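Local coordinates for AT5G66160 protein (Arabidopsis thaliana, PDB 7BVW) that acts as an E3 ligase through this zinc-binding RING-H2 domain and probably serves as a sorting receptor carrying proteins to the protein storage vacuole, at residues A[42-47]-A[52-57]. Sequence-based numbering, arbitrary orientation.
Sequences ESLRLL and AFHLNC. With ZN (zinc ion), chain C.
E42 meets H54 at the open end of the β hairpin of the RING-H2 finger, whose strands 43-46 and 52-54 run antiparallel before the chain enters helix 55-65. With its chain extended beyond CG (chi2 -179°), E42 brings OE1 within 2.6 Å of H54 NE2; OE1 lies in the plane of the imidazole, whereas the H54 N-H reaches it from above the carboxylate plane. E42 OE1 also accepts the R39 backbone N-H. H54 ND1 binds a zinc ion whose coordination is completed by C31, C34 and C57, so the carboxylate is a second-shell group that, together with the zinc bond, probably fixes the ring's rotation and would probably make the imidazole a stronger zinc donor. S43 O accepts the L55 N-H, with 2.9 Å between S43 O and L55 N, tying the first turn of the helix to the strand; a water accepts the N56 N-H and donates weakly to the same oxygen. L44 pairs with H54 without hydrogen bonds, its CA resting 3.1 Å from F53 O. R45 and F53 exchange both backbone hydrogen bonds. The R45 side chain crosses L55 at a slant, and L55 CD1 sits over the centre of one guanidinium face, 3.5 Å from R45 CZ, while R45 NE forms a salt bridge with D59. Replacing R45 by an alanine removes this flat lid and would probably leave the L55 methyl uncovered and the D59 carboxylate without its mate. L46 CD1 touches A52 CB on the face turned from R45 and F53. Beyond the strand, L47 crosses F53 at about a right angle, L47 CD1 lying 3.6 Å from F53 CE1.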
ATOM      1  N   GLU A  42       0.632  -2.768  13.610  1.00 22.43           N
ATOM      2  CA  GLU A  42      -0.233  -2.256  12.563  1.00 20.40           C
ATOM      3  C   GLU A  42      -0.171  -3.144  11.324  1.00 20.49           C
ATOM      4  O   GLU A  42       0.788  -3.888  11.101  1.00 20.77           O
ATOM      5  CB  GLU A  42       0.152  -0.826  12.199  1.00 18.10           C
ATOM      6  CG  GLU A  42      -0.208   0.198  13.251  1.00 23.62           C
ATOM      7  CD  GLU A  42       0.181   1.600  12.841  1.00 28.20           C
ATOM      8  OE1 GLU A  42       1.058   1.739  11.964  1.00 29.66           O
ATOM      9  OE2 GLU A  42      -0.398   2.557  13.393  1.00 30.61           O
ATOM     10  N   SER A  43      -1.216  -3.048  10.508  1.00 16.48           N
ATOM     11  CA  SER A  43      -1.329  -3.815   9.275  1.00 20.41           C
ATOM     12  C   SER A  43      -0.877  -2.965   8.097  1.00 20.44           C
ATOM     13  O   SER A  43      -1.341  -1.833   7.927  1.00 19.68           O
ATOM     14  CB  SER A  43      -2.767  -4.290   9.056  1.00 24.67           C
ATOM     15  OG  SER A  43      -3.134  -5.276  10.010  1.00 28.31           O
ATOM     16  N   LEU A  44       0.030  -3.509   7.292  1.00 14.51           N
ATOM     17  CA  LEU A  44       0.572  -2.816   6.137  1.00 17.94           C
ATOM     18  C   LEU A  44       0.313  -3.622   4.871  1.00 19.02           C
ATOM     19  O   LEU A  44       0.038  -4.823   4.918  1.00 19.92           O
ATOM     20  CB  LEU A  44       2.080  -2.568   6.286  1.00 17.01           C
ATOM     21  CG  LEU A  44       2.557  -1.309   7.016  1.00 19.69           C
ATOM     22  CD1 LEU A  44       2.187  -1.331   8.487  1.00 21.93           C
ATOM     23  CD2 LEU A  44       4.056  -1.168   6.844  1.00 18.57           C
ATOM     24  N   ARG A  45       0.411  -2.943   3.732  1.00 13.90           N
ATOM     25  CA  ARG A  45       0.348  -3.587   2.430  1.00 17.27           C
ATOM     26  C   ARG A  45       1.559  -3.188   1.604  1.00 17.98           C
ATOM     27  O   ARG A  45       2.135  -2.112   1.793  1.00 16.72           O
ATOM     28  CB  ARG A  45      -0.930  -3.219   1.667  1.00 19.24           C
ATOM     29  CG  ARG A  45      -2.109  -4.143   1.918  1.00 22.42           C
ATOM     30  CD  ARG A  45      -3.042  -4.162   0.715  1.00 21.46           C
ATOM     31  NE  ARG A  45      -4.444  -4.327   1.092  1.00 21.97           N
ATOM     32  CZ  ARG A  45      -5.002  -5.488   1.422  1.00 23.95           C
ATOM     33  NH1 ARG A  45      -4.274  -6.596   1.436  1.00 22.47           N
ATOM     34  NH2 ARG A  45      -6.287  -5.537   1.749  1.00 22.12           N
ATOM     35  N   LEU A  46       1.938  -4.066   0.681  1.00 17.30           N
ATOM     36  CA  LEU A  46       3.082  -3.850  -0.191  1.00 16.11           C
ATOM     37  C   LEU A  46       2.620  -3.778  -1.640  1.00 16.80           C
ATOM     38  O   LEU A  46       1.839  -4.623  -2.090  1.00 15.85           O
ATOM     39  CB  LEU A  46       4.116  -4.965  -0.028  1.00 17.18           C
ATOM     40  CG  LEU A  46       5.392  -4.777  -0.843  1.00 20.60           C
ATOM     41  CD1 LEU A  46       6.145  -3.550  -0.359  1.00 18.82           C
ATOM     42  CD2 LEU A  46       6.268  -6.021  -0.779  1.00 21.52           C
ATOM     43  N   LEU A  47       3.103  -2.771  -2.357  1.00 16.46           N
ATOM     44  CA  LEU A  47       2.880  -2.605  -3.783  1.00 16.25           C
ATOM     45  C   LEU A  47       4.049  -3.184  -4.567  1.00 16.88           C
ATOM     46  O   LEU A  47       5.166  -3.279  -4.053  1.00 15.27           O
ATOM     47  CB  LEU A  47       2.701  -1.120  -4.123  1.00 18.28           C
ATOM     48  CG  LEU A  47       1.477  -0.414  -3.526  1.00 17.62           C
ATOM     49  CD1 LEU A  47       1.297   0.973  -4.135  1.00 13.84           C
ATOM     50  CD2 LEU A  47       0.215  -1.253  -3.712  1.00 19.65           C
ATOM     51  N   ALA A  52       5.572   0.418   0.734  1.00 18.67           N
ATOM     52  CA  ALA A  52       4.582  -0.109   1.658  1.00 18.12           C
ATOM     53  C   ALA A  52       3.816   1.025   2.327  1.00 15.77           C
ATOM     54  O   ALA A  52       4.311   2.146   2.467  1.00 16.62           O
ATOM     55  CB  ALA A  52       5.238  -0.998   2.718  1.00 16.05           C
ATOM     56  N   PHE A  53       2.588   0.713   2.735  1.00 17.01           N
ATOM     57  CA  PHE A  53       1.716   1.695   3.361  1.00 14.80           C
ATOM     58  C   PHE A  53       0.875   1.007   4.423  1.00 16.59           C
ATOM     59  O   PHE A  53       0.815  -0.223   4.493  1.00 14.98           O
ATOM     60  CB  PHE A  53       0.788   2.369   2.341  1.00 13.48           C
ATOM     61  CG  PHE A  53       1.493   2.917   1.133  1.00 15.12           C
ATOM     62  CD1 PHE A  53       1.747   2.111   0.035  1.00 15.28           C
ATOM     63  CD2 PHE A  53       1.880   4.244   1.086  1.00 14.72           C
ATOM     64  CE1 PHE A  53       2.391   2.615  -1.078  1.00 16.61           C
ATOM     65  CE2 PHE A  53       2.524   4.751  -0.027  1.00 16.15           C
ATOM     66  CZ  PHE A  53       2.779   3.936  -1.111  1.00 15.61           C
ATOM     67  N   HIS A  54       0.219   1.818   5.250  1.00 14.02           N
ATOM     68  CA  HIS A  54      -0.906   1.328   6.031  1.00 15.04           C
ATOM     69  C   HIS A  54      -1.902   0.651   5.098  1.00 13.62           C
ATOM     70  O   HIS A  54      -2.222   1.180   4.029  1.00 12.65           O
ATOM     71  CB  HIS A  54      -1.582   2.484   6.780  1.00 14.95           C
ATOM     72  CG  HIS A  54      -0.879   2.895   8.036  1.00 14.52           C
ATOM     73  ND1 HIS A  54      -0.723   4.214   8.404  1.00 15.03           N
ATOM     74  CD2 HIS A  54      -0.311   2.159   9.021  1.00 14.39           C
ATOM     75  CE1 HIS A  54      -0.078   4.274   9.556  1.00 16.59           C
ATOM     76  NE2 HIS A  54       0.184   3.040   9.951  1.00 15.65           N
ATOM     77  N   LEU A  55      -2.372  -0.533   5.497  1.00 13.39           N
ATOM     78  CA  LEU A  55      -3.310  -1.278   4.662  1.00 13.56           C
ATOM     79  C   LEU A  55      -4.553  -0.449   4.355  1.00 15.59           C
ATOM     80  O   LEU A  55      -4.985  -0.361   3.200  1.00 16.12           O
ATOM     81  CB  LEU A  55      -3.685  -2.594   5.344  1.00 14.81           C
ATOM     82  CG  LEU A  55      -4.662  -3.520   4.611  1.00 15.05           C
ATOM     83  CD1 LEU A  55      -4.248  -4.964   4.823  1.00 14.94           C
ATOM     84  CD2 LEU A  55      -6.105  -3.311   5.077  1.00 15.33           C
ATOM     85  N   ASN A  56      -5.133   0.183   5.379  1.00 15.52           N
ATOM     86  CA  ASN A  56      -6.332   0.990   5.170  1.00 17.39           C
ATOM     87  C   ASN A  56      -6.046   2.206   4.299  1.00 16.50           C
ATOM     88  O   ASN A  56      -6.912   2.648   3.535  1.00 14.10           O
ATOM     89  CB  ASN A  56      -6.913   1.426   6.514  1.00 21.51           C
ATOM     90  CG  ASN A  56      -7.724   0.338   7.175  1.00 29.30           C
ATOM     91  OD1 ASN A  56      -8.235  -0.561   6.509  1.00 32.38           O
ATOM     92  ND2 ASN A  56      -7.861   0.419   8.493  1.00 31.62           N
ATOM     93  N   CYS A  57      -4.839   2.767   4.400  1.00 14.97           N
ATOM     94  CA  CYS A  57      -4.521   3.974   3.643  1.00 12.66           C
ATOM     95  C   CYS A  57      -4.407   3.680   2.151  1.00 15.81           C
ATOM     96  O   CYS A  57      -5.006   4.377   1.324  1.00 15.43           O
ATOM     97  CB  CYS A  57      -3.230   4.598   4.170  1.00 12.33           C
ATOM     98  SG  CYS A  57      -3.408   5.380   5.784  1.00 14.60           S
TER
HETATM   99 ZN    ZN C 401      -1.223   5.573   6.643  1.00 18.25          ZN
HETATM  100  O   HOH W   1      -4.200  -0.203   8.391  1.00 34.36           O